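Local coordinates for D-glyceraldehyde dehydrogenase (NADP(+)) (Thermoplasma acidophilum, PDB 5J77), which oxidises D-glyceraldehyde to (R)-glycerate with NADP(+) as the electron acceptor in the non-phosphorylated Entner-Doudoroff pathway, at residues A[280-285]-A[407-412]; A[401-406]-A[425-430]. The protein carries 2 engineered substitutions. All blocks are in the same frame, centred on the assembly; numbering follows the deposited sequence. Where two conformers were deposited one is given.

Both contacts lie in the part of the aldehyde dehydrogenase fold built on the seven-stranded sheet that includes strands 284-290, 252-256 and 410-414. From the N terminus, segment 280-285 comes first, entering strand 284-290; contact 1 closes when the chain returns at 407-412, over a hundred residues later. Just before that return, helix 395-403 ends in 401-406, and contact 2 closes a shorter loop, through strand 410-414, to 425-430 at the end of helix 418-427. The segments therefore alternate along the chain, and the two contacts cross. They also touch in space: Phe430 of contact 2 packs on the backbone of 408-410. Together they join the loop carrying the probable active-site Cys281, strand 410-414 and the ends of two helices.

Contact 1. Residues A[280-285]-A[407-412]; sequences SCIAAE and YGLASY
Ile282 and Tyr412 meet through a single polar bond set among apolar contacts, where the loop carrying Cys281 passes over the start of strand 410-414. The tyrosine hydroxyl donates to Ile282 O, with OH to O at 2.5 Å, a very short separation. The acceptor lies at the edge of the ring and in its plane. In Tyr412, CG is anti to the carbonyl carbon (chi1 -60°), which sends the ring toward the loop, its side chain crossing that of Ile282 at about a right angle. Phe254 and Tyr434 meet this ring too, their planes tilted only modestly from it.

The CB branch of Ile282 packs on the strand. Its CB lies 3.6 Å from Ala410 CB, and CG2 is equally close to that methyl while reaching Leu409 CD2 at 4.1 Å. With chi1 at 65°, CG1 sits between the backbone N and the carbonyl carbon, alongside the Tyr412 hydroxyl, and CG2 is left to face the strand. Leu409 brings its other methyl, CD1, to within 4.0 Å of Cys281 CB. A water bridges the backbones beside these methyls, donating to Cys281 O at 2.7 Å and accepting from Ala410 N.

Within the loop, Ser280 to Ala283 form a type I turn, and Ser280 OG accepts from Ile282 N in an ST turn. Trp271 of helix 262-274 packs against both Ile282 and Tyr412.

Cys281 corresponds, by similarity, to the active-site cysteine, and Asn149 and Glu247 lie close to its side chain. The buried carbonyls of Cys281 and Ile282 are thus held by a water and a phenol, and methyl packing holds the side of the turn facing the strand, an arrangement consistent with a catalytic loop of defined shape.

Contact 2. Residues A[401-406]-A[425-430]; sequences LANDNK and SERIRF. Engineered in segment 401-406: Asn405 (natural residue Ser).
Across the ends of helices 395-403 and 418-427, Asn403 and Arg429 bring their CA atoms to 6.2 Å, Ile428 being the first residue to leave helical geometry after the second helix. The Asn403 amide spans the gap with both of its polar atoms. OD1 accepts from Arg429 N at 3.0 Å, the donor tilted 28° from the carbonyl plane, while ND2 gives a straighter bond to Arg427 O at 3.1 Å (161° at the hydrogen). Asn403 CG stands anti to the carbonyl carbon (chi1 -57°), which carries the amide across to the end of helix 418-427. A water accepts from both ND2 and Arg427 NH2.

Phe430 presents its edge to the first helix end: its CZ lies 3.4 Å from Ala402 O. The same CZ is 3.7 Å from ND2 of the engineered Asn405, whose amide stands steeply to the ring plane; there OD1 accepts from Tyr407 N and ND2 donates to Lys251 O. Arg451 makes a cation-pi contact with the ring. Arg429 leads its guanidinium away to Pro138 O of the second subunit.

Two bonds from one amide fix its rotation and satisfy backbone groups at a helix terminus, tying the two helix ends together beside the subunit interface.

Contact 1. Residues A[280-285]-A[407-412]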
# COMPACT_ATOMS: atom_id res chain seq x y z
N SER A 280 -20.15 -21.96 15.42
CA SER A 280 -19.49 -20.98 14.60
C SER A 280 -18.66 -20.09 15.49
O SER A 280 -19.15 -19.67 16.53
CB SER A 280 -20.57 -20.15 13.91
OG SER A 280 -20.05 -18.98 13.36
N CYS A 281 -17.49 -19.71 15.00
CA CYS A 281 -16.60 -18.77 15.71
C CYS A 281 -17.21 -17.33 15.77
O CYS A 281 -16.70 -16.47 16.49
CB CYS A 281 -15.18 -18.78 15.08
SG CYS A 281 -14.53 -20.37 14.44
N ILE A 282 -18.29 -17.07 15.01
CA ILE A 282 -18.96 -15.77 14.98
C ILE A 282 -20.45 -15.86 15.34
O ILE A 282 -21.28 -14.96 15.03
CB ILE A 282 -18.81 -15.10 13.62
CG1 ILE A 282 -19.54 -15.90 12.52
CG2 ILE A 282 -17.32 -14.96 13.30
CD1 ILE A 282 -19.55 -15.17 11.20
N ALA A 283 -20.79 -16.95 15.99
CA ALA A 283 -22.16 -17.11 16.48
C ALA A 283 -22.54 -16.03 17.49
O ALA A 283 -21.76 -15.65 18.34
CB ALA A 283 -22.33 -18.46 17.12
N ALA A 284 -23.77 -15.57 17.38
CA ALA A 284 -24.39 -14.72 18.43
C ALA A 284 -24.29 -15.53 19.71
O ALA A 284 -24.80 -16.65 19.75
CB ALA A 284 -25.83 -14.47 18.10
N GLU A 285 -23.55 -15.00 20.69
CA GLU A 285 -23.39 -15.68 21.99
C GLU A 285 -23.89 -14.87 23.21
O GLU A 285 -23.82 -15.34 24.36
CB GLU A 285 -21.90 -16.06 22.19
CG GLU A 285 -21.37 -17.17 21.29
CD GLU A 285 -21.13 -18.51 21.99
OE1 GLU A 285 -21.22 -18.60 23.22
OE2 GLU A 285 -20.80 -19.53 21.27
N TYR A 407 -13.14 -12.64 24.97
CA TYR A 407 -13.09 -12.88 23.55
C TYR A 407 -13.28 -11.60 22.80
O TYR A 407 -13.72 -10.57 23.36
CB TYR A 407 -14.13 -13.96 23.07
CG TYR A 407 -13.93 -15.26 23.79
CD1 TYR A 407 -12.92 -16.15 23.40
CD2 TYR A 407 -14.67 -15.59 24.91
CE1 TYR A 407 -12.69 -17.37 24.07
CE2 TYR A 407 -14.45 -16.80 25.58
CZ TYR A 407 -13.45 -17.67 25.16
OH TYR A 407 -13.21 -18.84 25.83
N GLY A 408 -12.94 -11.62 21.53
CA GLY A 408 -13.06 -10.45 20.74
C GLY A 408 -13.15 -10.60 19.26
O GLY A 408 -12.64 -9.80 18.55
N LEU A 409 -13.85 -11.63 18.81
CA LEU A 409 -14.01 -11.85 17.39
C LEU A 409 -15.14 -11.07 16.75
O LEU A 409 -14.95 -9.95 16.39
CB LEU A 409 -14.13 -13.35 17.06
CG LEU A 409 -13.43 -13.75 15.77
CD1 LEU A 409 -13.35 -15.24 15.54
CD2 LEU A 409 -13.96 -13.04 14.55
N ALA A 410 -16.30 -11.66 16.59
CA ALA A 410 -17.38 -10.96 15.94
C ALA A 410 -18.33 -10.26 16.90
O ALA A 410 -18.28 -10.46 18.06
CB ALA A 410 -18.14 -11.87 15.00
N SER A 411 -19.18 -9.42 16.33
CA SER A 411 -20.17 -8.67 17.08
C SER A 411 -21.17 -8.16 16.09
O SER A 411 -20.86 -8.01 14.91
CB SER A 411 -19.51 -7.47 17.76
OG SER A 411 -18.75 -6.65 16.81
N TYR A 412 -22.37 -7.84 16.56
CA TYR A 412 -23.46 -7.43 15.68
C TYR A 412 -24.16 -6.21 16.23
O TYR A 412 -24.29 -6.09 17.44
CB TYR A 412 -24.48 -8.60 15.52
CG TYR A 412 -23.85 -9.85 14.92
CD1 TYR A 412 -23.26 -10.79 15.73
CD2 TYR A 412 -23.86 -10.08 13.55
CE1 TYR A 412 -22.64 -11.89 15.20
CE2 TYR A 412 -23.26 -11.23 13.01
CZ TYR A 412 -22.63 -12.11 13.84
OH TYR A 412 -22.00 -13.27 13.35
O HOH W 1 -17.31 -14.14 17.69

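Contact 2. Residues A[401-406]-A[425-430]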
# COMPACT_ATOMS: atom_id res chain seq x y z
N LEU A 401 -20.54 -3.29 28.15
CA LEU A 401 -20.97 -4.69 28.32
C LEU A 401 -20.38 -5.58 27.21
O LEU A 401 -19.85 -6.66 27.48
CB LEU A 401 -22.49 -4.76 28.32
CG LEU A 401 -23.09 -4.03 29.51
CD1 LEU A 401 -24.56 -3.82 29.19
CD2 LEU A 401 -22.94 -4.87 30.77
N ALA A 402 -20.41 -5.11 25.99
CA ALA A 402 -19.84 -5.84 24.89
C ALA A 402 -18.34 -6.12 25.08
O ALA A 402 -17.92 -7.23 24.95
CB ALA A 402 -20.11 -5.15 23.59
N ASN A 403 -17.56 -5.10 25.44
CA ASN A 403 -16.12 -5.27 25.65
C ASN A 403 -15.71 -5.99 26.90
O ASN A 403 -14.59 -6.35 27.06
CB ASN A 403 -15.38 -3.95 25.58
CG ASN A 403 -15.60 -3.22 24.29
OD1 ASN A 403 -15.62 -3.80 23.24
ND2 ASN A 403 -15.75 -1.94 24.38
N ASP A 404 -16.65 -6.19 27.80
CA ASP A 404 -16.38 -6.88 29.03
C ASP A 404 -16.52 -8.36 28.70
O ASP A 404 -17.49 -9.00 29.05
CB ASP A 404 -17.39 -6.46 30.07
CG ASP A 404 -17.40 -7.34 31.22
OD1 ASP A 404 -16.32 -7.69 31.67
OD2 ASP A 404 -18.48 -7.71 31.65
N ASN A 405 -15.51 -8.87 28.03
CA ASN A 405 -15.47 -10.19 27.46
C ASN A 405 -14.04 -10.63 27.21
O ASN A 405 -13.30 -9.89 26.64
CB ASN A 405 -16.11 -9.90 26.10
CG ASN A 405 -16.59 -11.11 25.35
OD1 ASN A 405 -16.03 -12.17 25.42
ND2 ASN A 405 -17.61 -10.90 24.55
N LYS A 406 -13.64 -11.81 27.62
CA LYS A 406 -12.27 -12.22 27.28
C LYS A 406 -12.07 -12.56 25.76
O LYS A 406 -10.94 -12.70 25.33
CB LYS A 406 -11.82 -13.34 28.18
CG LYS A 406 -12.32 -14.70 27.80
CD LYS A 406 -11.98 -15.73 28.86
CE LYS A 406 -12.46 -17.10 28.45
NZ LYS A 406 -12.49 -18.07 29.58
N SER A 425 -17.75 1.76 15.57
CA SER A 425 -16.67 1.26 14.69
C SER A 425 -15.28 1.36 15.34
O SER A 425 -14.43 0.54 15.05
CB SER A 425 -16.65 1.99 13.37
OG SER A 425 -17.80 1.76 12.62
N GLU A 426 -15.13 2.25 16.30
CA GLU A 426 -13.93 2.34 17.06
C GLU A 426 -14.14 1.87 18.48
O GLU A 426 -13.26 1.29 19.04
CB GLU A 426 -13.41 3.77 17.08
CG GLU A 426 -12.88 4.27 15.76
CD GLU A 426 -11.82 5.33 15.92
OE1 GLU A 426 -10.69 4.99 16.28
OE2 GLU A 426 -12.10 6.51 15.69
N ARG A 427 -15.29 2.14 19.06
CA ARG A 427 -15.56 1.75 20.44
C ARG A 427 -15.79 0.26 20.71
O ARG A 427 -15.45 -0.24 21.75
CB ARG A 427 -16.67 2.62 21.04
CG ARG A 427 -16.25 4.05 21.37
CD ARG A 427 -15.41 4.14 22.63
NE ARG A 427 -16.23 4.28 23.82
CZ ARG A 427 -16.27 3.41 24.82
NH1 ARG A 427 -17.06 3.62 25.84
NH2 ARG A 427 -15.54 2.31 24.79
N ILE A 428 -16.36 -0.44 19.75
CA ILE A 428 -16.57 -1.88 19.87
C ILE A 428 -15.22 -2.56 19.56
O ILE A 428 -14.81 -2.62 18.44
CB ILE A 428 -17.70 -2.35 18.93
CG1 ILE A 428 -19.02 -1.71 19.34
CG2 ILE A 428 -17.83 -3.86 18.91
CD1 ILE A 428 -19.57 -2.23 20.63
N ARG A 429 -14.54 -3.03 20.58
CA ARG A 429 -13.24 -3.64 20.42
C ARG A 429 -13.25 -5.12 19.98
O ARG A 429 -12.79 -5.99 20.67
CB ARG A 429 -12.40 -3.45 21.69
CG ARG A 429 -12.18 -2.00 22.07
CD ARG A 429 -11.06 -1.34 21.29
NE ARG A 429 -9.79 -1.79 21.81
CZ ARG A 429 -8.61 -1.50 21.29
NH1 ARG A 429 -8.54 -0.75 20.22
NH2 ARG A 429 -7.53 -1.98 21.85
N PHE A 430 -13.79 -5.33 18.79
CA PHE A 430 -13.92 -6.63 18.19
C PHE A 430 -13.38 -6.64 16.77
O PHE A 430 -13.48 -5.67 16.05
CB PHE A 430 -15.40 -7.07 18.21
CG PHE A 430 -15.87 -7.53 19.55
CD1 PHE A 430 -16.11 -6.63 20.55
CD2 PHE A 430 -16.05 -8.87 19.81
CE1 PHE A 430 -16.53 -7.06 21.78
CE2 PHE A 430 -16.45 -9.29 21.05
CZ PHE A 430 -16.69 -8.38 22.04
O HOH W 2 -15.78 -0.09 26.58